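Local coordinates for protein tyrosine--tRNA ligase (PDB 2CYB) that charges tRNA(Tyr) with tyrosine, probably by first activating the amino acid with ATP to tyrosyl-AMP and then transferring it to the acceptor end, at residues A35-E40 / L173-I178; L126-I131 / P192-S197; G264-E269 / K301-K306. All blocks are in the same frame, centred on the assembly; numbering follows the deposited sequence.

Contact 1: residues A35-E40 / L173-I178; sequences AYVGYE and LAVGGI. With TYR (tyrosine), chain C.
A174 CB abuts the edge of the Y36 ring, near its plane and 4.0 Å from CE2, on one face of a parallel strand pair. On the other face A35 lies beside L173, the methyl A35 CB 3.9 Å from L173 CB. The phenol OH of Y36 is hydrogen-bonded to OH of the bound tyrosine at 2.8 Å, with the ligand oxygen in the plane of the Y36 ring.

Two backbone bonds set the pairing: Y36 N to L173 O, 3.2 Å, and V175 N to Y36 O, 3.0 Å. Further on the strands diverge, their axes 37° apart. V37 and V175 still pack there, their side chains crossing obliquely: the branch V37 CG2, anti to its own carbonyl carbon, reaches to 3.5 Å from V175 CB. A water takes over from direct backbone bonding, accepting from G38 N (3.0 Å) and donating to V175 O (2.7 Å).

Helix 47-61 covers the valine face through L56 and L59; I166 of helix 154-168 touches both Y36 and A174. With Y158, Q162, D165 and Q180 also hydrogen-bonded to the ligand, this places Y36 in the tyrosine pocket, in the middle of the five parallel strands of the mixed sheet, as expected of the class I synthetase Rossmann fold.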
loop_
_atom_site.group_PDB
_atom_site.type_symbol
_atom_site.label_atom_id
_atom_site.label_comp_id
_atom_site.label_asym_id
_atom_site.label_seq_id
_atom_site.Cartn_x
_atom_site.Cartn_y
_atom_site.Cartn_z
ATOM N N ALA A 35 19.750 -13.953 -12.599
ATOM C CA ALA A 35 18.345 -14.334 -12.661
ATOM C C ALA A 35 17.880 -14.713 -11.261
ATOM O O ALA A 35 18.687 -15.061 -10.398
ATOM C CB ALA A 35 18.159 -15.516 -13.605
ATOM N N TYR A 36 16.574 -14.633 -11.031
ATOM C CA TYR A 36 16.025 -15.002 -9.735
ATOM C C TYR A 36 14.593 -15.473 -9.880
ATOM O O TYR A 36 13.979 -15.336 -10.933
ATOM C CB TYR A 36 16.028 -13.802 -8.755
ATOM C CG TYR A 36 14.721 -13.001 -8.678
ATOM C CD1 TYR A 36 14.093 -12.769 -7.446
ATOM C CD2 TYR A 36 14.135 -12.455 -9.824
ATOM C CE1 TYR A 36 12.918 -12.012 -7.359
ATOM C CE2 TYR A 36 12.960 -11.699 -9.751
ATOM C CZ TYR A 36 12.361 -11.480 -8.515
ATOM O OH TYR A 36 11.220 -10.713 -8.444
ATOM N N VAL A 37 14.093 -16.032 -8.791
ATOM C CA VAL A 37 12.708 -16.443 -8.675
ATOM C C VAL A 37 12.420 -16.109 -7.226
ATOM O O VAL A 37 13.286 -16.263 -6.353
ATOM C CB VAL A 37 12.461 -17.959 -8.881
ATOM C CG1 VAL A 37 10.961 -18.250 -8.664
ATOM C CG2 VAL A 37 12.859 -18.388 -10.290
ATOM N N GLY A 38 11.218 -15.620 -6.971
ATOM C CA GLY A 38 10.849 -15.303 -5.609
ATOM C C GLY A 38 9.787 -16.281 -5.179
ATOM O O GLY A 38 8.968 -16.704 -5.994
ATOM N N TYR A 39 9.808 -16.656 -3.905
ATOM C CA TYR A 39 8.821 -17.589 -3.371
ATOM C C TYR A 39 8.256 -17.137 -2.032
ATOM O O TYR A 39 9.009 -16.765 -1.133
ATOM C CB TYR A 39 9.439 -18.971 -3.136
ATOM C CG TYR A 39 10.044 -19.642 -4.346
ATOM C CD1 TYR A 39 11.411 -19.524 -4.620
ATOM C CD2 TYR A 39 9.266 -20.440 -5.188
ATOM C CE1 TYR A 39 11.990 -20.189 -5.699
ATOM C CE2 TYR A 39 9.840 -21.110 -6.277
ATOM C CZ TYR A 39 11.204 -20.979 -6.520
ATOM O OH TYR A 39 11.791 -21.636 -7.580
ATOM N N GLU A 40 6.934 -17.177 -1.891
ATOM C CA GLU A 40 6.329 -16.853 -0.597
ATOM C C GLU A 40 6.618 -18.128 0.199
ATOM O O GLU A 40 6.287 -19.220 -0.250
ATOM C CB GLU A 40 4.813 -16.695 -0.706
ATOM C CG GLU A 40 4.330 -15.552 -1.559
ATOM C CD GLU A 40 2.816 -15.423 -1.523
ATOM O OE1 GLU A 40 2.248 -14.800 -2.441
ATOM O OE2 GLU A 40 2.194 -15.941 -0.571
ATOM N N LEU A 173 17.246 -11.087 -15.339
ATOM C CA LEU A 173 16.209 -11.989 -15.824
ATOM C C LEU A 173 15.277 -12.427 -14.696
ATOM O O LEU A 173 15.691 -13.119 -13.766
ATOM C CB LEU A 173 16.849 -13.228 -16.465
ATOM C CG LEU A 173 15.889 -14.315 -16.964
ATOM C CD1 LEU A 173 15.080 -13.790 -18.134
ATOM C CD2 LEU A 173 16.677 -15.549 -17.375
ATOM N N ALA A 174 14.018 -12.009 -14.781
ATOM C CA ALA A 174 13.019 -12.381 -13.777
ATOM C C ALA A 174 12.346 -13.670 -14.249
ATOM O O ALA A 174 11.738 -13.697 -15.312
ATOM C CB ALA A 174 11.977 -11.274 -13.635
ATOM N N VAL A 175 12.453 -14.723 -13.453
ATOM C CA VAL A 175 11.850 -16.004 -13.797
ATOM C C VAL A 175 10.628 -16.258 -12.910
ATOM O O VAL A 175 10.660 -15.996 -11.708
ATOM C CB VAL A 175 12.850 -17.168 -13.588
ATOM C CG1 VAL A 175 12.193 -18.487 -13.948
ATOM C CG2 VAL A 175 14.101 -16.950 -14.440
ATOM N N GLY A 176 9.552 -16.761 -13.506
ATOM C CA GLY A 176 8.368 -17.058 -12.721
ATOM C C GLY A 176 7.311 -17.742 -13.558
ATOM O O GLY A 176 7.434 -17.817 -14.782
ATOM N N GLY A 177 6.279 -18.260 -12.903
ATOM C CA GLY A 177 5.215 -18.891 -13.650
ATOM C C GLY A 177 4.548 -17.817 -14.490
ATOM O O GLY A 177 4.671 -16.624 -14.205
ATOM N N ILE A 178 3.837 -18.237 -15.528
ATOM C CA ILE A 178 3.149 -17.312 -16.412
ATOM C C ILE A 178 2.084 -16.503 -15.656
ATOM O O ILE A 178 1.604 -15.484 -16.149
ATOM C CB ILE A 178 2.502 -18.083 -17.597
ATOM C CG1 ILE A 178 1.970 -17.104 -18.639
ATOM C CG2 ILE A 178 1.390 -18.967 -17.094
ATOM C CD1 ILE A 178 3.042 -16.518 -19.522
HETATM N N TYR C . 4.458 -13.579 -6.655
HETATM C CA TYR C . 5.231 -14.841 -6.539
HETATM C C TYR C . 4.301 -16.046 -6.432
HETATM O O TYR C . 4.818 -17.171 -6.329
HETATM C CB TYR C . 6.156 -14.760 -5.320
HETATM C CG TYR C . 7.168 -13.649 -5.463
HETATM C CD1 TYR C . 7.274 -12.636 -4.510
HETATM C CD2 TYR C . 8.024 -13.613 -6.571
HETATM C CE1 TYR C . 8.222 -11.607 -4.656
HETATM C CE2 TYR C . 8.959 -12.606 -6.727
HETATM C CZ TYR C . 9.058 -11.606 -5.768
HETATM O OH TYR C . 10.006 -10.626 -5.927
HETATM O OXT TYR C . 3.068 -15.851 -6.471
HETATM O O HOH W 1 9.673 -14.815 -9.462
#

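Contact 2: residues L126-I131 / P192-S197; sequences LKMARI and PRLGYS
L194 sets its two methyls against M128 and I131, which lie one turn apart on helix 119-131. Each branch has its own neighbours. CD2 lies 3.5 Å from M128 CG, tighter than usual van der Waals contact, and 4.1 Å from K127 CB; CD1 is 3.7 Å from I131 CD1 and 4.1 Å from M128 SD. Both methyls therefore border the methionine.

The M128 chain is bent at chi2 (-70°) and again at chi3, so it folds back instead of extending, and it crosses the leucine at about a right angle. I131 takes a less common shape: chi1 of 68° puts CG1 between the backbone N and the carbonyl carbon, the crowded position, and an extended chi2 carries CD1 to the L194 and R193 side chains. That methyl meets R193 CB at 3.8 Å, although the rest of the arginine, bent at chi2, leads away from the helix.

Just past L194 the chain turns at G195, whose phi is positive (82°), and Y196 OH is hydrogen-bonded to D124 of helix 119-131. A129 and R130 reach the second subunit, R130 through a salt bridge to E79 of that chain. The contact is thus an apolar helix-to-loop junction on the C-terminal part of helix 119-131, next to the homodimer interface.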
loop_
_atom_site.group_PDB
_atom_site.type_symbol
_atom_site.label_atom_id
_atom_site.label_comp_id
_atom_site.label_asym_id
_atom_site.label_seq_id
_atom_site.Cartn_x
_atom_site.Cartn_y
_atom_site.Cartn_z
ATOM N N LEU A 126 6.812 3.815 -2.400
ATOM C CA LEU A 126 5.916 4.966 -2.428
ATOM C C LEU A 126 5.865 5.603 -3.818
ATOM O O LEU A 126 4.800 6.024 -4.275
ATOM C CB LEU A 126 6.340 6.000 -1.378
ATOM C CG LEU A 126 6.231 5.550 0.083
ATOM C CD1 LEU A 126 6.408 6.759 0.977
ATOM C CD2 LEU A 126 4.883 4.884 0.350
ATOM N N LYS A 127 7.011 5.668 -4.489
ATOM C CA LYS A 127 7.079 6.236 -5.835
ATOM C C LYS A 127 6.319 5.335 -6.804
ATOM O O LYS A 127 5.557 5.815 -7.654
ATOM C CB LYS A 127 8.536 6.369 -6.278
ATOM C CG LYS A 127 9.316 7.418 -5.498
ATOM C CD LYS A 127 10.780 7.455 -5.924
ATOM C CE LYS A 127 11.534 8.567 -5.205
ATOM N NZ LYS A 127 12.966 8.629 -5.620
ATOM N N MET A 128 6.537 4.029 -6.684
ATOM C CA MET A 128 5.828 3.069 -7.533
ATOM C C MET A 128 4.318 3.205 -7.307
ATOM O O MET A 128 3.531 3.203 -8.260
ATOM C CB MET A 128 6.256 1.636 -7.201
ATOM C CG MET A 128 7.553 1.190 -7.851
ATOM S SD MET A 128 7.353 0.986 -9.642
ATOM C CE MET A 128 6.410 -0.515 -9.699
ATOM N N ALA A 129 3.912 3.320 -6.044
ATOM C CA ALA A 129 2.486 3.449 -5.727
ATOM C C ALA A 129 1.882 4.720 -6.305
ATOM O O ALA A 129 0.724 4.732 -6.708
ATOM C CB ALA A 129 2.266 3.415 -4.202
ATOM N N ARG A 130 2.668 5.794 -6.334
ATOM C CA ARG A 130 2.202 7.074 -6.854
ATOM C C ARG A 130 1.971 7.048 -8.368
ATOM O O ARG A 130 1.117 7.776 -8.878
ATOM C CB ARG A 130 3.220 8.168 -6.502
ATOM C CG ARG A 130 3.071 9.471 -7.284
ATOM C CD ARG A 130 1.823 10.223 -6.897
ATOM N NE ARG A 130 1.723 11.505 -7.596
ATOM C CZ ARG A 130 1.149 11.675 -8.785
ATOM N NH1 ARG A 130 1.107 12.882 -9.335
ATOM N NH2 ARG A 130 0.607 10.644 -9.420
ATOM N N ILE A 131 2.716 6.208 -9.086
ATOM C CA ILE A 131 2.562 6.147 -10.542
ATOM C C ILE A 131 1.805 4.929 -11.063
ATOM O O ILE A 131 1.639 4.766 -12.271
ATOM C CB ILE A 131 3.942 6.227 -11.255
ATOM C CG1 ILE A 131 4.771 4.967 -10.979
ATOM C CG2 ILE A 131 4.712 7.437 -10.732
ATOM C CD1 ILE A 131 6.071 4.888 -11.787
ATOM N N PRO A 192 11.591 1.678 -15.212
ATOM C CA PRO A 192 12.404 2.723 -15.837
ATOM C C PRO A 192 12.082 4.112 -15.280
ATOM O O PRO A 192 12.957 4.975 -15.215
ATOM C CB PRO A 192 12.052 2.598 -17.319
ATOM C CG PRO A 192 11.728 1.131 -17.472
ATOM C CD PRO A 192 10.881 0.882 -16.233
ATOM N N ARG A 193 10.831 4.319 -14.873
ATOM C CA ARG A 193 10.412 5.606 -14.332
ATOM C C ARG A 193 11.104 5.894 -13.008
ATOM O O ARG A 193 11.132 7.040 -12.550
ATOM C CB ARG A 193 8.899 5.650 -14.149
ATOM C CG ARG A 193 8.111 5.517 -15.442
ATOM C CD ARG A 193 8.304 6.725 -16.344
ATOM N NE ARG A 193 7.432 6.664 -17.514
ATOM C CZ ARG A 193 7.197 7.687 -18.325
ATOM N NH1 ARG A 193 7.771 8.866 -18.097
ATOM N NH2 ARG A 193 6.375 7.534 -19.359
ATOM N N LEU A 194 11.657 4.855 -12.390
ATOM C CA LEU A 194 12.361 5.019 -11.130
ATOM C C LEU A 194 13.864 4.931 -11.345
ATOM O O LEU A 194 14.634 4.815 -10.395
ATOM C CB LEU A 194 11.900 3.963 -10.117
ATOM C CG LEU A 194 10.597 4.303 -9.376
ATOM C CD1 LEU A 194 9.445 4.410 -10.355
ATOM C CD2 LEU A 194 10.301 3.234 -8.338
ATOM N N GLY A 195 14.275 4.979 -12.607
ATOM C CA GLY A 195 15.689 4.915 -12.922
ATOM C C GLY A 195 16.289 3.522 -12.964
ATOM O O GLY A 195 17.505 3.379 -12.857
ATOM N N TYR A 196 15.458 2.492 -13.105
ATOM C CA TYR A 196 15.965 1.125 -13.171
ATOM C C TYR A 196 15.700 0.528 -14.547
ATOM O O TYR A 196 14.814 0.977 -15.264
ATOM C CB TYR A 196 15.305 0.254 -12.101
ATOM C CG TYR A 196 15.504 0.765 -10.694
ATOM C CD1 TYR A 196 14.421 1.213 -9.938
ATOM C CD2 TYR A 196 16.768 0.785 -10.111
ATOM C CE1 TYR A 196 14.591 1.663 -8.633
ATOM C CE2 TYR A 196 16.954 1.239 -8.802
ATOM C CZ TYR A 196 15.857 1.674 -8.072
ATOM O OH TYR A 196 16.023 2.110 -6.781
ATOM N N SER A 197 16.463 -0.493 -14.917
ATOM C CA SER A 197 16.277 -1.101 -16.229
ATOM C C SER A 197 15.078 -2.042 -16.286
ATOM O O SER A 197 14.666 -2.617 -15.276
ATOM C CB SER A 197 17.552 -1.843 -16.645
ATOM O OG SER A 197 17.967 -2.749 -15.641
#

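Contact 3: residues G264-E269 / K301-K306; sequences GKIVVE and KIAVAK
E269 OE2 and K306 NZ, 3.9 Å apart, form a long salt bridge, the polar pair that joins 264-269 to 301-306. Both chains are extended beyond CG, and they cross at about a right angle. The distance points to a loose electrostatic pairing between two exposed side chains, and probably a modest one.

The closer fit gathers on one methyl group. A303 CB packs against I266 CD1 at 4.1 Å and V268 CG2 at 3.9 Å, and it also lies against the backbone oxygen V267 O, at 3.8 Å. The CA atoms of V268 and A303 are only 5.3 Å apart, a spacing consistent with the small alanine side chain at this point of the helix. I266 reaches its place with CG1 anti to the backbone N (chi1 178°) and an extended chi2, which carries CD1 to the helix; V268 uses the branch CG2, anti to its own carbonyl carbon.

The strand 266-268 runs at 137° to the helix segment, its closest axis approach 8.0 Å. Strand 278-280 pairs antiparallel with it, bonding I266 to Y280 and V268 to V278. V267 N donates to Y307 OH, further along helix 297-319. From the side of helix 250-263, I259 touches both I266 and V304, so strand 266-268 and helices 250-263 and 297-319 meet at I266, I259 and V304, with strand 278-280 paired beside the first.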
loop_
_atom_site.group_PDB
_atom_site.type_symbol
_atom_site.label_atom_id
_atom_site.label_comp_id
_atom_site.label_asym_id
_atom_site.label_seq_id
_atom_site.Cartn_x
_atom_site.Cartn_y
_atom_site.Cartn_z
ATOM N N GLY A 264 17.829 -37.114 -18.057
ATOM C CA GLY A 264 18.351 -37.233 -19.410
ATOM C C GLY A 264 17.549 -38.192 -20.269
ATOM O O GLY A 264 17.399 -38.000 -21.477
ATOM N N LYS A 265 17.028 -39.234 -19.636
ATOM C CA LYS A 265 16.230 -40.232 -20.328
ATOM C C LYS A 265 15.391 -40.944 -19.284
ATOM O O LYS A 265 15.684 -40.872 -18.091
ATOM C CB LYS A 265 17.133 -41.247 -21.036
ATOM C CG LYS A 265 18.047 -42.032 -20.101
ATOM C CD LYS A 265 19.028 -41.117 -19.375
ATOM C CE LYS A 265 19.933 -41.889 -18.421
ATOM N NZ LYS A 265 20.826 -42.852 -19.125
ATOM N N ILE A 266 14.345 -41.626 -19.726
ATOM C CA ILE A 266 13.506 -42.358 -18.790
ATOM C C ILE A 266 13.237 -43.758 -19.325
ATOM O O ILE A 266 12.776 -43.933 -20.456
ATOM C CB ILE A 266 12.178 -41.621 -18.532
ATOM C CG1 ILE A 266 11.306 -42.442 -17.577
ATOM C CG2 ILE A 266 11.464 -41.354 -19.850
ATOM C CD1 ILE A 266 10.018 -41.742 -17.169
ATOM N N VAL A 267 13.566 -44.753 -18.511
ATOM C CA VAL A 267 13.352 -46.138 -18.879
ATOM C C VAL A 267 11.972 -46.549 -18.381
ATOM O O VAL A 267 11.654 -46.404 -17.200
ATOM C CB VAL A 267 14.415 -47.054 -18.234
ATOM C CG1 VAL A 267 14.121 -48.510 -18.557
ATOM C CG2 VAL A 267 15.797 -46.674 -18.733
ATOM N N VAL A 268 11.146 -47.045 -19.289
ATOM C CA VAL A 268 9.810 -47.488 -18.937
ATOM C C VAL A 268 9.801 -49.010 -19.000
ATOM O O VAL A 268 9.700 -49.596 -20.079
ATOM C CB VAL A 268 8.772 -46.927 -19.918
ATOM C CG1 VAL A 268 7.384 -47.414 -19.556
ATOM C CG2 VAL A 268 8.825 -45.408 -19.902
ATOM N N GLU A 269 9.931 -49.653 -17.846
ATOM C CA GLU A 269 9.927 -51.111 -17.810
ATOM C C GLU A 269 8.510 -51.582 -18.114
ATOM O O GLU A 269 7.533 -51.001 -17.625
ATOM C CB GLU A 269 10.367 -51.616 -16.434
ATOM C CG GLU A 269 11.657 -50.988 -15.932
ATOM C CD GLU A 269 12.252 -51.717 -14.738
ATOM O OE1 GLU A 269 11.484 -52.212 -13.887
ATOM O OE2 GLU A 269 13.496 -51.783 -14.646
ATOM N N LYS A 301 2.821 -44.357 -15.984
ATOM C CA LYS A 301 2.613 -44.028 -14.574
ATOM C C LYS A 301 3.611 -44.719 -13.656
ATOM O O LYS A 301 4.189 -44.087 -12.770
ATOM C CB LYS A 301 1.189 -44.386 -14.140
ATOM C CG LYS A 301 0.119 -43.441 -14.664
ATOM C CD LYS A 301 -1.243 -43.777 -14.051
ATOM C CE LYS A 301 -2.294 -42.745 -14.418
ATOM N NZ LYS A 301 -3.595 -42.999 -13.733
ATOM N N ILE A 302 3.816 -46.018 -13.861
ATOM C CA ILE A 302 4.750 -46.753 -13.026
ATOM C C ILE A 302 6.148 -46.157 -13.112
ATOM O O ILE A 302 6.827 -45.996 -12.092
ATOM C CB ILE A 302 4.827 -48.246 -13.424
ATOM C CG1 ILE A 302 3.467 -48.917 -13.202
ATOM C CG2 ILE A 302 5.900 -48.947 -12.595
ATOM C CD1 ILE A 302 2.952 -48.797 -11.779
ATOM N N ALA A 303 6.577 -45.831 -14.328
ATOM C CA ALA A 303 7.905 -45.264 -14.533
ATOM C C ALA A 303 8.019 -43.866 -13.927
ATOM O O ALA A 303 9.020 -43.540 -13.283
ATOM C CB ALA A 303 8.235 -45.222 -16.040
ATOM N N VAL A 304 6.999 -43.042 -14.136
ATOM C CA VAL A 304 7.021 -41.682 -13.595
ATOM C C VAL A 304 7.086 -41.724 -12.064
ATOM O O VAL A 304 7.823 -40.959 -11.446
ATOM C CB VAL A 304 5.781 -40.888 -14.038
ATOM C CG1 VAL A 304 5.696 -39.556 -13.276
ATOM C CG2 VAL A 304 5.846 -40.636 -15.538
ATOM N N ALA A 305 6.322 -42.625 -11.455
ATOM C CA ALA A 305 6.330 -42.745 -10.001
ATOM C C ALA A 305 7.707 -43.174 -9.506
ATOM O O ALA A 305 8.198 -42.671 -8.494
ATOM C CB ALA A 305 5.263 -43.753 -9.541
ATOM N N LYS A 306 8.335 -44.107 -10.220
ATOM C CA LYS A 306 9.653 -44.587 -9.819
ATOM C C LYS A 306 10.722 -43.498 -9.904
ATOM O O LYS A 306 11.527 -43.334 -8.984
ATOM C CB LYS A 306 10.074 -45.780 -10.681
ATOM C CG LYS A 306 11.482 -46.270 -10.389
ATOM C CD LYS A 306 11.873 -47.435 -11.287
ATOM C CE LYS A 306 13.310 -47.859 -11.020
ATOM N NZ LYS A 306 13.751 -48.962 -11.921
#

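In the fold
Contact 1 is the core pairing: all its touching residues are buried, its centre is about 7 Å from the centre of the chain, and backbone hydrogen bonds join its strands. Contact 2 is at the surface, its centre about 27 Å from that of the chain, and joins helix 119-131 to a loop by apolar carbons, including CB of K127 and R193. Contact 3 is partly buried and sets a strand of the two-stranded sheet against helix 297-319, adding a long salt bridge between exposed residues. The three share no helix or strand. The segments of contacts 1 and 2 alternate along the chain; contact 3 follows both, opposite contact 2 about the chain's centre.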